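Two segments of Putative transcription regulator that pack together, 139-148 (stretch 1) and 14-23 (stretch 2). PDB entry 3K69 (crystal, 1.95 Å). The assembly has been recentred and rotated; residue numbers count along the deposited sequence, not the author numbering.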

# COMPACT_ATOMS: atom_id res chain seq x y z
N THR A 139 -1.26 18.82 -5.43
CA THR A 139 -1.48 19.62 -4.24
C THR A 139 -2.90 19.44 -3.77
O THR A 139 -3.72 18.85 -4.44
CB THR A 139 -1.25 21.14 -4.44
OG1 THR A 139 -2.32 21.69 -5.22
CG2 THR A 139 0.11 21.45 -5.08
N MSE A 140 -3.17 20.00 -2.59
CA MSE A 140 -4.52 20.06 -2.07
C MSE A 140 -5.46 20.85 -2.98
O MSE A 140 -6.66 20.60 -2.94
CB MSE A 140 -4.53 20.67 -0.65
CG MSE A 140 -4.15 19.71 0.48
SE MSE A 140 -5.39 18.19 0.69
CE MSE A 140 -7.06 19.22 1.16
N ALA A 141 -4.93 21.80 -3.78
CA ALA A 141 -5.75 22.52 -4.74
C ALA A 141 -6.21 21.58 -5.86
O ALA A 141 -7.31 21.69 -6.33
CB ALA A 141 -4.97 23.75 -5.34
N ASP A 142 -5.35 20.66 -6.29
CA ASP A 142 -5.75 19.60 -7.24
C ASP A 142 -6.83 18.73 -6.62
O ASP A 142 -7.76 18.32 -7.29
CB ASP A 142 -4.55 18.72 -7.62
CG ASP A 142 -3.45 19.50 -8.33
OD1 ASP A 142 -3.76 20.13 -9.34
OD2 ASP A 142 -2.28 19.49 -7.88
N LEU A 143 -6.71 18.43 -5.32
CA LEU A 143 -7.68 17.55 -4.69
C LEU A 143 -9.02 18.25 -4.59
O LEU A 143 -10.05 17.67 -4.89
CB LEU A 143 -7.21 17.03 -3.33
CG LEU A 143 -8.04 15.89 -2.67
CD1 LEU A 143 -7.14 15.01 -1.81
CD2 LEU A 143 -9.22 16.42 -1.86
N GLN A 144 -9.00 19.50 -4.21
CA GLN A 144 -10.22 20.32 -4.21
C GLN A 144 -10.84 20.47 -5.59
O GLN A 144 -12.08 20.43 -5.71
CB GLN A 144 -9.94 21.68 -3.62
CG GLN A 144 -11.20 22.53 -3.54
CD GLN A 144 -10.95 23.73 -2.67
OE1 GLN A 144 -10.19 24.59 -3.05
NE2 GLN A 144 -11.56 23.77 -1.49
N ALA A 145 -10.01 20.64 -6.62
CA ALA A 145 -10.48 20.58 -8.03
C ALA A 145 -11.27 19.31 -8.39
O ALA A 145 -12.31 19.40 -9.03
CB ALA A 145 -9.29 20.78 -9.00
N ASP A 146 -10.76 18.15 -7.99
CA ASP A 146 -11.42 16.87 -8.21
C ASP A 146 -12.76 16.72 -7.43
O ASP A 146 -13.73 16.19 -7.94
CB ASP A 146 -10.51 15.69 -7.81
CG ASP A 146 -11.07 14.38 -8.30
OD1 ASP A 146 -10.87 14.05 -9.50
OD2 ASP A 146 -11.77 13.72 -7.52
N LEU A 147 -12.75 17.16 -6.18
CA LEU A 147 -13.94 17.20 -5.33
C LEU A 147 -15.06 18.00 -5.98
O LEU A 147 -16.22 17.66 -5.83
CB LEU A 147 -13.58 17.89 -4.04
CG LEU A 147 -14.36 17.61 -2.77
CD1 LEU A 147 -13.94 16.26 -2.13
CD2 LEU A 147 -14.09 18.81 -1.84
N ASN A 148 -14.70 19.10 -6.65
CA ASN A 148 -15.68 19.95 -7.35
C ASN A 148 -16.01 19.49 -8.78
O ASN A 148 -17.14 19.63 -9.22
CB ASN A 148 -15.19 21.41 -7.42
CG ASN A 148 -15.11 22.08 -6.06
OD1 ASN A 148 -15.90 21.80 -5.15
ND2 ASN A 148 -14.15 23.00 -5.93
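Stretch 2 14-23: AVHSILYLDA

Stretch 2 is helical from Ala 14, where the helix is already under way, to about Asp 22. Its backbone follows the usual i to i+4 pattern, for example Leu 19 N to Val 15 O at 3.0 Å and Asp 22 N to Ile 18 O at 2.9 Å. Stretch 1 forms a helix from Met 140 to Asn 148. The two helices cross almost at right angles: the angle between their N-to-C directions is 81°, with a signed crossing angle of -81°. Their axes come within 11.4 Å. The gap is filled by side chains, chiefly Met 140 and Leu 19. The backbones are nearest at two places, Met 140 CA to Val 15 CA at 7.9 Å and Gln 144 CA to Leu 19 CA at 7.6 Å. The contact buries 371 Å² in all.

Leu 19 is the centre of the packing. Its CA-to-CB bond points toward stretch 1, and its side chain is a knob in the hole formed by Met 140, Leu 143, Gln 144 and Leu 147. Its rotamer is m, t, common for leucine in helices, and here it brings both methyls into contact with stretch 1. Atom CD1 of Leu 19 lies 3.9 Å from Leu 143 CD2 and 4.0 Å from Leu 147 CD2. Leu 19 CD2 is 4.0 Å from Gln 144 NE2, so the other methyl meets the amide end of the glutamine. Leu 19 CG is 3.7 Å from Met 140 CE.

Met 140 is a selenomethionine. All three of its chi angles are m, at -80°, -63° and -63°, so the chain is folded rather than extended. Its terminal methyl reaches the surface of stretch 2, with CE 3.7 Å from Val 15 O, 4.1 Å from Val 15 CG1 and 3.9 Å from Ile 18 CG2. Ile 18 is m, t, usual for isoleucine in helices, and its CA-to-CB bond points toward stretch 1. The CA-to-CB bond of Val 15 runs sideways to stretch 1. With chi1 at 172° (t), the usual helical rotamer of valine, it places CG1 3.7 Å from Leu 143 CD2.

Leu 143 and Leu 147 are one helical turn apart, and the CA-to-CB bonds of both point toward stretch 2. Both have chi1 in t. Chi2 is 78° in Leu 147, the other common leucine rotamer, but 150° in Leu 143, off both. In each case CD2 makes the closest approach to Leu 19 CD1.

Gln 144 makes the polar contact at the edge of this apolar patch. Its CA-to-CB bond points sideways, yet its end comes nearer to stretch 2. Chi1 and chi2 are both t, which extends the chain, and chi3 is 68°. Gln 144 NE2 donates a hydrogen bond to Asp 22 OD2 at 2.9 Å, nearly straight at 167°. The CA-to-CB bond of Asp 22 points toward stretch 1, with chi1 at 177° (t).

Thr 139 caps the start of the helix in stretch 1 and takes no part in the contact. With chi1 at 72° (p), its OG1 accepts weak bonds from Ala 141 N at 3.0 Å and Asp 142 N at 3.4 Å. In return, Thr 139 N donates to Asp 142 OD2 at 2.7 Å.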

# COMPACT_ATOMS: atom_id res chain seq x y z
N ALA A 14 -6.97 14.11 7.64
CA ALA A 14 -6.26 15.35 7.36
C ALA A 14 -6.81 16.08 6.14
O ALA A 14 -7.06 17.26 6.21
CB ALA A 14 -4.80 15.12 7.21
N VAL A 15 -7.01 15.38 5.04
CA VAL A 15 -7.61 15.94 3.87
C VAL A 15 -8.96 16.57 4.17
O VAL A 15 -9.19 17.73 3.84
CB VAL A 15 -7.75 14.89 2.73
CG1 VAL A 15 -8.54 15.44 1.60
CG2 VAL A 15 -6.35 14.40 2.21
N HIS A 16 -9.83 15.78 4.77
CA HIS A 16 -11.18 16.23 5.09
C HIS A 16 -11.16 17.46 6.05
O HIS A 16 -11.90 18.45 5.86
CB HIS A 16 -11.97 15.06 5.67
CG HIS A 16 -13.44 15.25 5.67
ND1 HIS A 16 -14.33 14.20 5.58
CD2 HIS A 16 -14.19 16.38 5.76
CE1 HIS A 16 -15.56 14.67 5.63
NE2 HIS A 16 -15.50 15.99 5.72
N SER A 17 -10.27 17.43 7.05
CA SER A 17 -10.17 18.53 8.00
C SER A 17 -9.68 19.83 7.34
O SER A 17 -10.25 20.91 7.56
CB SER A 17 -9.27 18.14 9.20
OG SER A 17 -9.85 17.09 9.96
N ILE A 18 -8.63 19.72 6.52
CA ILE A 18 -8.16 20.87 5.74
C ILE A 18 -9.27 21.43 4.84
O ILE A 18 -9.45 22.64 4.76
CB ILE A 18 -6.89 20.56 4.92
CG1 ILE A 18 -5.76 20.18 5.89
CG2 ILE A 18 -6.51 21.78 4.07
CD1 ILE A 18 -4.55 19.46 5.25
N LEU A 19 -9.99 20.57 4.15
CA LEU A 19 -11.08 21.06 3.30
C LEU A 19 -12.17 21.76 4.13
O LEU A 19 -12.69 22.80 3.73
CB LEU A 19 -11.67 19.95 2.45
CG LEU A 19 -10.77 19.34 1.38
CD1 LEU A 19 -11.37 18.00 0.99
CD2 LEU A 19 -10.62 20.25 0.21
N TYR A 20 -12.47 21.22 5.30
CA TYR A 20 -13.50 21.80 6.14
C TYR A 20 -13.06 23.18 6.62
O TYR A 20 -13.84 24.16 6.51
CB TYR A 20 -13.81 20.90 7.33
CG TYR A 20 -14.99 21.40 8.13
CD1 TYR A 20 -16.29 20.99 7.80
CD2 TYR A 20 -14.83 22.30 9.19
CE1 TYR A 20 -17.41 21.44 8.52
CE2 TYR A 20 -15.96 22.77 9.92
CZ TYR A 20 -17.24 22.32 9.58
OH TYR A 20 -18.36 22.76 10.26
N LEU A 21 -11.82 23.26 7.09
CA LEU A 21 -11.27 24.54 7.54
C LEU A 21 -11.17 25.60 6.41
O LEU A 21 -11.39 26.78 6.64
CB LEU A 21 -9.94 24.33 8.26
CG LEU A 21 -10.04 23.52 9.57
CD1 LEU A 21 -8.70 23.14 10.12
CD2 LEU A 21 -10.90 24.19 10.65
N ASP A 22 -10.88 25.15 5.19
CA ASP A 22 -10.85 26.02 4.01
C ASP A 22 -12.25 26.62 3.76
O ASP A 22 -12.34 27.69 3.22
CB ASP A 22 -10.40 25.21 2.77
CG ASP A 22 -10.43 26.02 1.48
OD1 ASP A 22 -9.54 26.89 1.32
OD2 ASP A 22 -11.31 25.78 0.63
N ALA A 23 -13.32 25.92 4.14
CA ALA A 23 -14.71 26.41 3.93
C ALA A 23 -15.12 27.37 5.04
O ALA A 23 -16.16 28.00 4.96
CB ALA A 23 -15.72 25.23 3.81